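Homoserine dehydrogenase (Staphylococcus aureus M1064, PDB 4PG7) catalyses, in the aspartate pathway, the NAD(P)-dependent interconversion of aspartate semialdehyde and homoserine by hydride transfer. Local coordinates at residues A[29-33]-A[34-38]; A[83-86]-A[87-90]; A[103-106]-A[107-111]; A[199-202]-A[203-206]. All blocks are in the same frame, centred on the assembly; numbering follows the deposited sequence.

Interaction 1: residues A[29-33]-A[34-38]; sequences LGLGT and VGSGV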
# COMPACT_ATOMS: atom_id res chain seq x y z
N LEU A 29 -14.96 -27.27 1.87
CA LEU A 29 -14.01 -28.32 2.20
C LEU A 29 -13.24 -27.82 3.41
O LEU A 29 -12.36 -26.97 3.27
CB LEU A 29 -13.08 -28.63 1.03
CG LEU A 29 -13.73 -28.96 -0.32
CD1 LEU A 29 -12.65 -29.22 -1.35
CD2 LEU A 29 -14.65 -30.17 -0.20
N GLY A 30 -13.60 -28.33 4.59
CA GLY A 30 -12.98 -27.94 5.85
C GLY A 30 -13.85 -27.02 6.68
O GLY A 30 -14.62 -26.23 6.15
N LEU A 31 -13.74 -27.15 8.00
CA LEU A 31 -14.55 -26.35 8.91
C LEU A 31 -13.74 -25.99 10.17
O LEU A 31 -14.17 -26.24 11.29
CB LEU A 31 -15.84 -27.12 9.27
CG LEU A 31 -17.19 -26.43 9.41
CD1 LEU A 31 -18.01 -27.07 10.53
CD2 LEU A 31 -17.08 -24.95 9.56
N GLY A 32 -12.57 -25.39 9.98
CA GLY A 32 -11.79 -24.89 11.12
C GLY A 32 -12.29 -23.52 11.49
O GLY A 32 -13.48 -23.23 11.33
N THR A 33 -11.39 -22.65 11.98
CA THR A 33 -11.79 -21.29 12.33
C THR A 33 -12.17 -20.51 11.09
O THR A 33 -13.13 -19.76 11.10
CB THR A 33 -10.67 -20.54 13.08
OG1 THR A 33 -9.48 -20.57 12.30
CG2 THR A 33 -10.40 -21.19 14.42
N VAL A 34 -11.45 -20.72 9.99
CA VAL A 34 -11.77 -20.00 8.75
C VAL A 34 -13.12 -20.50 8.19
O VAL A 34 -13.98 -19.71 7.80
CB VAL A 34 -10.64 -20.13 7.70
CG1 VAL A 34 -11.05 -19.51 6.38
CG2 VAL A 34 -9.35 -19.49 8.20
N GLY A 35 -13.28 -21.82 8.11
CA GLY A 35 -14.53 -22.42 7.62
C GLY A 35 -15.74 -22.00 8.44
O GLY A 35 -16.76 -21.58 7.88
N SER A 36 -15.62 -22.05 9.76
CA SER A 36 -16.70 -21.58 10.64
C SER A 36 -17.03 -20.13 10.38
O SER A 36 -18.21 -19.76 10.27
CB SER A 36 -16.31 -21.78 12.09
OG SER A 36 -15.97 -23.13 12.30
N GLY A 37 -15.99 -19.30 10.25
CA GLY A 37 -16.18 -17.90 9.91
C GLY A 37 -16.87 -17.68 8.59
O GLY A 37 -17.74 -16.82 8.49
N VAL A 38 -16.51 -18.46 7.57
CA VAL A 38 -17.20 -18.37 6.27
C VAL A 38 -18.68 -18.68 6.41
O VAL A 38 -19.52 -17.99 5.84
CB VAL A 38 -16.57 -19.31 5.22
CG1 VAL A 38 -17.44 -19.42 3.97
CG2 VAL A 38 -15.17 -18.81 4.83
O HOH W 1 -10.80 -24.22 8.00
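Ser-36 grips the carbonyl oxygen of Gly-32 twice, once through its backbone and once through its side chain. Ser-36 N lies 2.9 Å and Ser-36 OG 2.7 Å from Gly-32 O, each donating a hydrogen bond. The two donors arrive from opposite faces of the carbonyl plane. The serine torsion makes this possible: with chi1 at -55° OG is beside its own backbone N and turned back toward the start of the helix. One residue on, Gly-37 N bonds to Thr-33 O at 3.0 Å, which continues the i to i+4 pattern.

Packing is tight around Gly-35, which has no side chain and lies against the loop, its CA 4.1 Å from Leu-31 CA and equally close to Gly-30 O. Leu-31 folds its CD2 methyl over the same turn, 3.3 Å from Ser-36 N, while also touching Val-64 and Ile-75. The looser side is at Gly-32 and Thr-33, both exposed. There a water accepts from Gly-32 N at 2.9 Å and more weakly from Gly-35 N, and Thr-33 OG1 is hydrogen-bonded to Ser-323 of helix 323-339. Val-34 packs on the same helix and lies near a bound acetate ion.

Gly-30, Gly-32 and Gly-35 fit the GxGxxG fingerprint of a Rossmann fold. The amide of Gly-32 gives its hydrogen to water, and that of Gly-35 does so weakly, at the start of helix 33-53; this is consistent with a place where a dinucleotide phosphate would be received, as in Rossmann folds.

Interaction 2: residues A[83-86]-A[87-90]; sequences DVNE and ILND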
# COMPACT_ATOMS: atom_id res chain seq x y z
N ASP A 83 -16.73 -37.84 3.14
CA ASP A 83 -16.38 -38.36 1.83
C ASP A 83 -16.35 -37.24 0.79
O ASP A 83 -17.39 -36.75 0.35
CB ASP A 83 -17.37 -39.46 1.42
CG ASP A 83 -16.95 -40.19 0.16
OD1 ASP A 83 -16.03 -39.72 -0.53
OD2 ASP A 83 -17.53 -41.25 -0.15
N VAL A 84 -15.15 -36.83 0.40
CA VAL A 84 -14.96 -35.75 -0.58
C VAL A 84 -15.63 -36.04 -1.94
O VAL A 84 -16.09 -35.12 -2.63
CB VAL A 84 -13.46 -35.44 -0.77
CG1 VAL A 84 -12.74 -36.61 -1.43
CG2 VAL A 84 -13.28 -34.16 -1.56
N ASN A 85 -15.71 -37.32 -2.32
CA ASN A 85 -16.36 -37.72 -3.57
C ASN A 85 -17.84 -37.42 -3.62
O ASN A 85 -18.41 -37.20 -4.69
CB ASN A 85 -16.11 -39.21 -3.82
CG ASN A 85 -14.67 -39.48 -4.14
OD1 ASN A 85 -14.00 -38.66 -4.76
ND2 ASN A 85 -14.18 -40.63 -3.71
N GLU A 86 -18.48 -37.42 -2.45
CA GLU A 86 -19.86 -37.03 -2.36
C GLU A 86 -20.04 -35.59 -2.83
O GLU A 86 -21.08 -35.22 -3.39
CB GLU A 86 -20.35 -37.19 -0.92
CG GLU A 86 -21.82 -36.85 -0.73
CD GLU A 86 -22.40 -37.37 0.58
OE1 GLU A 86 -21.63 -37.67 1.52
OE2 GLU A 86 -23.64 -37.51 0.64
N ILE A 87 -19.02 -34.77 -2.61
CA ILE A 87 -19.05 -33.39 -3.03
C ILE A 87 -18.60 -33.28 -4.48
O ILE A 87 -19.23 -32.58 -5.27
CB ILE A 87 -18.15 -32.51 -2.12
CG1 ILE A 87 -18.79 -32.37 -0.75
CG2 ILE A 87 -17.92 -31.15 -2.73
CD1 ILE A 87 -17.84 -31.86 0.33
N LEU A 88 -17.51 -33.95 -4.84
CA LEU A 88 -16.96 -33.83 -6.19
C LEU A 88 -17.90 -34.41 -7.26
O LEU A 88 -17.88 -33.98 -8.41
CB LEU A 88 -15.57 -34.48 -6.29
CG LEU A 88 -14.49 -33.86 -5.40
CD1 LEU A 88 -13.22 -34.70 -5.39
CD2 LEU A 88 -14.18 -32.43 -5.82
N ASN A 89 -18.72 -35.38 -6.88
CA ASN A 89 -19.66 -35.98 -7.83
C ASN A 89 -21.03 -35.31 -7.85
O ASN A 89 -21.92 -35.76 -8.59
CB ASN A 89 -19.81 -37.48 -7.55
CG ASN A 89 -18.53 -38.25 -7.81
OD1 ASN A 89 -17.64 -37.77 -8.51
ND2 ASN A 89 -18.41 -39.43 -7.22
N ASP A 90 -21.23 -34.26 -7.05
CA ASP A 90 -22.54 -33.62 -6.98
C ASP A 90 -22.66 -32.59 -8.09
O ASP A 90 -22.14 -31.47 -7.97
CB ASP A 90 -22.76 -32.98 -5.61
CG ASP A 90 -24.18 -32.46 -5.42
OD1 ASP A 90 -24.90 -32.25 -6.43
OD2 ASP A 90 -24.60 -32.27 -4.26
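The backbone forms a short helix, 84-88, in which Val-84 O accepts twice, from Leu-88 N at 2.9 Å in its carbonyl plane and from Ile-87 N at 3.0 Å well above that plane. Asn-89 N then bonds to Asn-85 O, also at 2.9 Å, carrying the pattern past the end of the helix. At the other end Asp-83 is the N-cap: its OD1 accepts from Asn-85 N at 3.0 Å, met from above the carboxylate plane.

Val-84 and Leu-88 meet on the apolar side, which Ile-87 extends. In Val-84 a chi1 of 67° sets CG1 between N and the carbonyl carbon and CG2 anti to N, and Val-84 CG2 touches Leu-88 CD1 at 3.9 Å, the two side chains crossing at a slant. Leu-88 CG meanwhile rests 3.4 Å from Val-84 O. The CB of Asn-89 lies 3.2 Å from Asn-85 O, the acceptor of its backbone N. Asp-90 leaves the helix with a salt bridge to Lys-60 and hydrogen bonds to Ser-92 and His-61, and Glu-86 OE1 bonds to Thr-81.

This is a capped, amphipathic short helix of a Rossmann-type nucleotide-binding domain, packed on strands 22-29 and 55-63 of the parallel sheet through buried Ile-87 and on helix 106-115 through Val-84 and Leu-88.

Interaction 3: residues A[103-106]-A[107-111]; sequences IEPT and VDWLR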
# COMPACT_ATOMS: atom_id res chain seq x y z
N ILE A 103 -1.42 -29.89 0.56
CA ILE A 103 -1.15 -30.05 -0.86
C ILE A 103 -1.73 -31.35 -1.37
O ILE A 103 -2.39 -31.38 -2.40
CB ILE A 103 0.36 -30.02 -1.16
CG1 ILE A 103 0.96 -28.68 -0.72
CG2 ILE A 103 0.64 -30.26 -2.64
CD1 ILE A 103 0.26 -27.48 -1.33
N GLU A 104 -1.45 -32.44 -0.66
CA GLU A 104 -2.00 -33.73 -1.00
C GLU A 104 -2.88 -34.21 0.15
O GLU A 104 -2.46 -34.19 1.30
CB GLU A 104 -0.87 -34.70 -1.31
CG GLU A 104 0.08 -34.17 -2.37
CD GLU A 104 1.32 -35.02 -2.54
OE1 GLU A 104 2.37 -34.46 -2.93
OE2 GLU A 104 1.26 -36.25 -2.29
N PRO A 105 -4.12 -34.62 -0.16
CA PRO A 105 -4.73 -34.76 -1.48
C PRO A 105 -5.47 -33.50 -1.99
O PRO A 105 -6.12 -33.56 -3.05
CB PRO A 105 -5.74 -35.88 -1.25
CG PRO A 105 -6.18 -35.69 0.17
CD PRO A 105 -5.08 -34.97 0.91
N THR A 106 -5.35 -32.38 -1.27
CA THR A 106 -6.20 -31.21 -1.51
C THR A 106 -6.14 -30.66 -2.93
O THR A 106 -7.18 -30.35 -3.51
CB THR A 106 -5.84 -30.08 -0.53
OG1 THR A 106 -5.80 -30.60 0.79
CG2 THR A 106 -6.85 -28.95 -0.59
N VAL A 107 -4.94 -30.53 -3.48
CA VAL A 107 -4.80 -29.99 -4.83
C VAL A 107 -5.51 -30.87 -5.88
O VAL A 107 -6.14 -30.34 -6.79
CB VAL A 107 -3.32 -29.75 -5.22
CG1 VAL A 107 -3.19 -29.42 -6.69
CG2 VAL A 107 -2.76 -28.60 -4.39
N ASP A 108 -5.41 -32.19 -5.73
CA ASP A 108 -6.12 -33.11 -6.62
C ASP A 108 -7.64 -32.95 -6.53
O ASP A 108 -8.33 -33.04 -7.55
CB ASP A 108 -5.73 -34.57 -6.33
CG ASP A 108 -4.30 -34.90 -6.77
OD1 ASP A 108 -3.77 -34.25 -7.72
OD2 ASP A 108 -3.71 -35.82 -6.16
N TRP A 109 -8.15 -32.69 -5.33
CA TRP A 109 -9.56 -32.39 -5.16
C TRP A 109 -9.95 -31.18 -5.99
O TRP A 109 -10.98 -31.18 -6.66
CB TRP A 109 -9.91 -32.08 -3.69
CG TRP A 109 -9.71 -33.22 -2.76
CD1 TRP A 109 -9.46 -34.51 -3.08
CD2 TRP A 109 -9.79 -33.17 -1.34
NE1 TRP A 109 -9.37 -35.27 -1.94
CE2 TRP A 109 -9.56 -34.46 -0.86
CE3 TRP A 109 -10.01 -32.14 -0.41
CZ2 TRP A 109 -9.56 -34.77 0.50
CZ3 TRP A 109 -10.00 -32.44 0.94
CH2 TRP A 109 -9.78 -33.75 1.39
N LEU A 110 -9.11 -30.15 -5.96
CA LEU A 110 -9.40 -28.92 -6.67
C LEU A 110 -9.29 -29.12 -8.19
O LEU A 110 -10.11 -28.58 -8.95
CB LEU A 110 -8.51 -27.78 -6.20
CG LEU A 110 -8.59 -27.49 -4.69
CD1 LEU A 110 -7.69 -26.32 -4.34
CD2 LEU A 110 -10.00 -27.21 -4.21
N ARG A 111 -8.33 -29.93 -8.62
CA ARG A 111 -8.21 -30.28 -10.04
C ARG A 111 -9.48 -30.97 -10.53
O ARG A 111 -9.99 -30.68 -11.62
CB ARG A 111 -7.01 -31.21 -10.26
CG ARG A 111 -5.65 -30.54 -10.03
CD ARG A 111 -4.50 -31.53 -9.90
NE ARG A 111 -3.83 -31.74 -11.17
CZ ARG A 111 -4.17 -32.66 -12.07
NH1 ARG A 111 -5.18 -33.49 -11.87
NH2 ARG A 111 -3.48 -32.75 -13.20
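Pro-105 and Trp-109 lie side by side, the proline ring running along the indole. Pro-105 CG touches Trp-109 CZ2 at 3.5 Å, and Pro-105 CB is 3.7 Å from Trp-109 NE1. The carbonyl of the same proline sits over one face of the indole, Pro-105 O being 3.5 Å above the plane and displaced toward the rim. That oxygen also accepts from Trp-109 N at 3.2 Å, in the carbonyl plane, so one peptide group both bonds to the tryptophan backbone and lies over the rim of its ring. A chi1 of -64° carries the indole back over the first turn, where it can meet the proline.

Around this pair, Ile-103 O accepts from Val-107 N at 2.9 Å, and Ile-103 CG2 and Val-107 CG2 touch at 4.2 Å as the two side chains run together. Leu-110 N bonds to Thr-106 O at 3.1 Å. A cis peptide before Pro-105 bends the chain into the helix, and Thr-106 OG1 is hydrogen-bonded to Gly-101 O, tying the helix start to the loop before it. Farther out, Ile-103 meets His-131 and Leu-110 meets Leu-135 of helix 129-141.

With Pro-105 at the N-cap position, the loop after strand 95-98 passes into helix 106-115: a beta-to-alpha connection of the Rossmann-type domain.

Interaction 4: residues A[199-202]-A[203-206]; sequences ALDE and AKRL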
# COMPACT_ATOMS: atom_id res chain seq x y z
N ALA A 199 13.64 -12.43 23.74
CA ALA A 199 12.62 -11.82 22.87
C ALA A 199 11.66 -12.86 22.34
O ALA A 199 10.46 -12.61 22.27
CB ALA A 199 13.28 -11.06 21.72
N LEU A 200 12.17 -14.04 21.99
CA LEU A 200 11.30 -15.13 21.56
C LEU A 200 10.38 -15.59 22.68
O LEU A 200 9.19 -15.83 22.47
CB LEU A 200 12.12 -16.32 21.06
CG LEU A 200 11.37 -17.61 20.75
CD1 LEU A 200 10.31 -17.40 19.67
CD2 LEU A 200 12.36 -18.70 20.34
N ASP A 201 10.92 -15.76 23.88
CA ASP A 201 10.06 -16.15 25.01
C ASP A 201 8.96 -15.11 25.23
O ASP A 201 7.80 -15.46 25.53
CB ASP A 201 10.88 -16.34 26.28
CG ASP A 201 11.72 -17.63 26.25
OD1 ASP A 201 11.51 -18.53 25.39
OD2 ASP A 201 12.57 -17.77 27.13
N GLU A 202 9.32 -13.84 25.13
CA GLU A 202 8.34 -12.78 25.30
C GLU A 202 7.27 -12.89 24.21
O GLU A 202 6.07 -12.79 24.50
CB GLU A 202 9.00 -11.40 25.33
CG GLU A 202 8.07 -10.27 25.75
CD GLU A 202 7.39 -10.56 27.09
OE1 GLU A 202 6.15 -10.65 27.09
OE2 GLU A 202 8.08 -10.79 28.11
N ALA A 203 7.68 -13.12 22.97
CA ALA A 203 6.71 -13.28 21.88
C ALA A 203 5.76 -14.46 22.12
O ALA A 203 4.57 -14.39 21.78
CB ALA A 203 7.41 -13.46 20.55
N LYS A 204 6.31 -15.57 22.65
CA LYS A 204 5.47 -16.69 23.06
C LYS A 204 4.45 -16.27 24.11
O LYS A 204 3.27 -16.54 23.95
CB LYS A 204 6.32 -17.84 23.61
CG LYS A 204 6.95 -18.67 22.50
CD LYS A 204 7.93 -19.68 23.05
CE LYS A 204 8.44 -20.56 21.92
NZ LYS A 204 9.52 -21.45 22.41
N ARG A 205 4.89 -15.60 25.17
CA ARG A 205 3.98 -15.19 26.24
C ARG A 205 2.90 -14.20 25.76
O ARG A 205 1.76 -14.22 26.25
CB ARG A 205 4.71 -14.53 27.41
CG ARG A 205 5.62 -15.43 28.21
CD ARG A 205 6.14 -14.77 29.48
NE ARG A 205 7.26 -13.95 29.11
CZ ARG A 205 8.54 -14.30 29.18
NH1 ARG A 205 8.92 -15.46 29.70
NH2 ARG A 205 9.44 -13.45 28.77
N LEU A 206 3.25 -13.37 24.78
CA LEU A 206 2.35 -12.33 24.32
C LEU A 206 1.40 -12.79 23.24
O LEU A 206 0.57 -12.01 22.82
CB LEU A 206 3.13 -11.12 23.85
CG LEU A 206 3.85 -10.35 24.94
CD1 LEU A 206 4.64 -9.22 24.29
CD2 LEU A 206 2.88 -9.79 25.97
O HOH W 2 11.30 -20.95 23.97
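The Arg-205 guanidinium lies with one face over the helix backbone, Asp-201 O being 3.8 Å above the plane and over its centre, while the Glu-202 carboxylate meets it at the edge. There Arg-205 NH2 donates to Glu-202 OE2 at 3.1 Å, almost in the guanidinium plane, and Arg-205 NE adds a weak bond to the same oxygen at 3.4 Å. The carboxylate is turned 54° from the guanidinium, and NH2 approaches OE2 from above the carboxylate plane. Bends in both chains bring the groups together, at chi2 in Glu-202 (53°) and at chi3 in Arg-205 (-82°).

The other carboxylate oxygen, Glu-202 OE1, lies 3.2 Å from Leu-206 CG, with the glutamate and leucine side chains crossing at a slant. Beneath them Arg-205 N bonds to Asp-201 O and Leu-206 N to Glu-202 O, each at 2.9 Å. Asp-201 OD1 and Lys-204 NZ are joined through a water, though its very short distance to NZ makes that link doubtful in detail.

Helix 196-205 is amphipathic: Glu-202 and Arg-205 pair i to i+3 on its polar side, while Ala-199 and Leu-200 pack on helix 180-192.

In the fold
None of the four contacts closes a long loop: each lies within one continuous piece of chain, and they follow in series without nesting or crossing. Interaction 1 joins strand 22-29 to helix 33-53, interaction 2 forms the short helix 84-88, and interaction 3 leads from strand 95-98 into helix 106-115. These three meet in space within the NAD-binding domain, their centres 13 to 18 Å apart. Leu-29 packs on both Ile-87 and Trp-109, and Val-84 and Leu-88 of interaction 2 rest on Trp-109. Interaction 4, in helix 196-205, stands apart, its nearest atoms about 17 Å from interaction 1 and farther from the others.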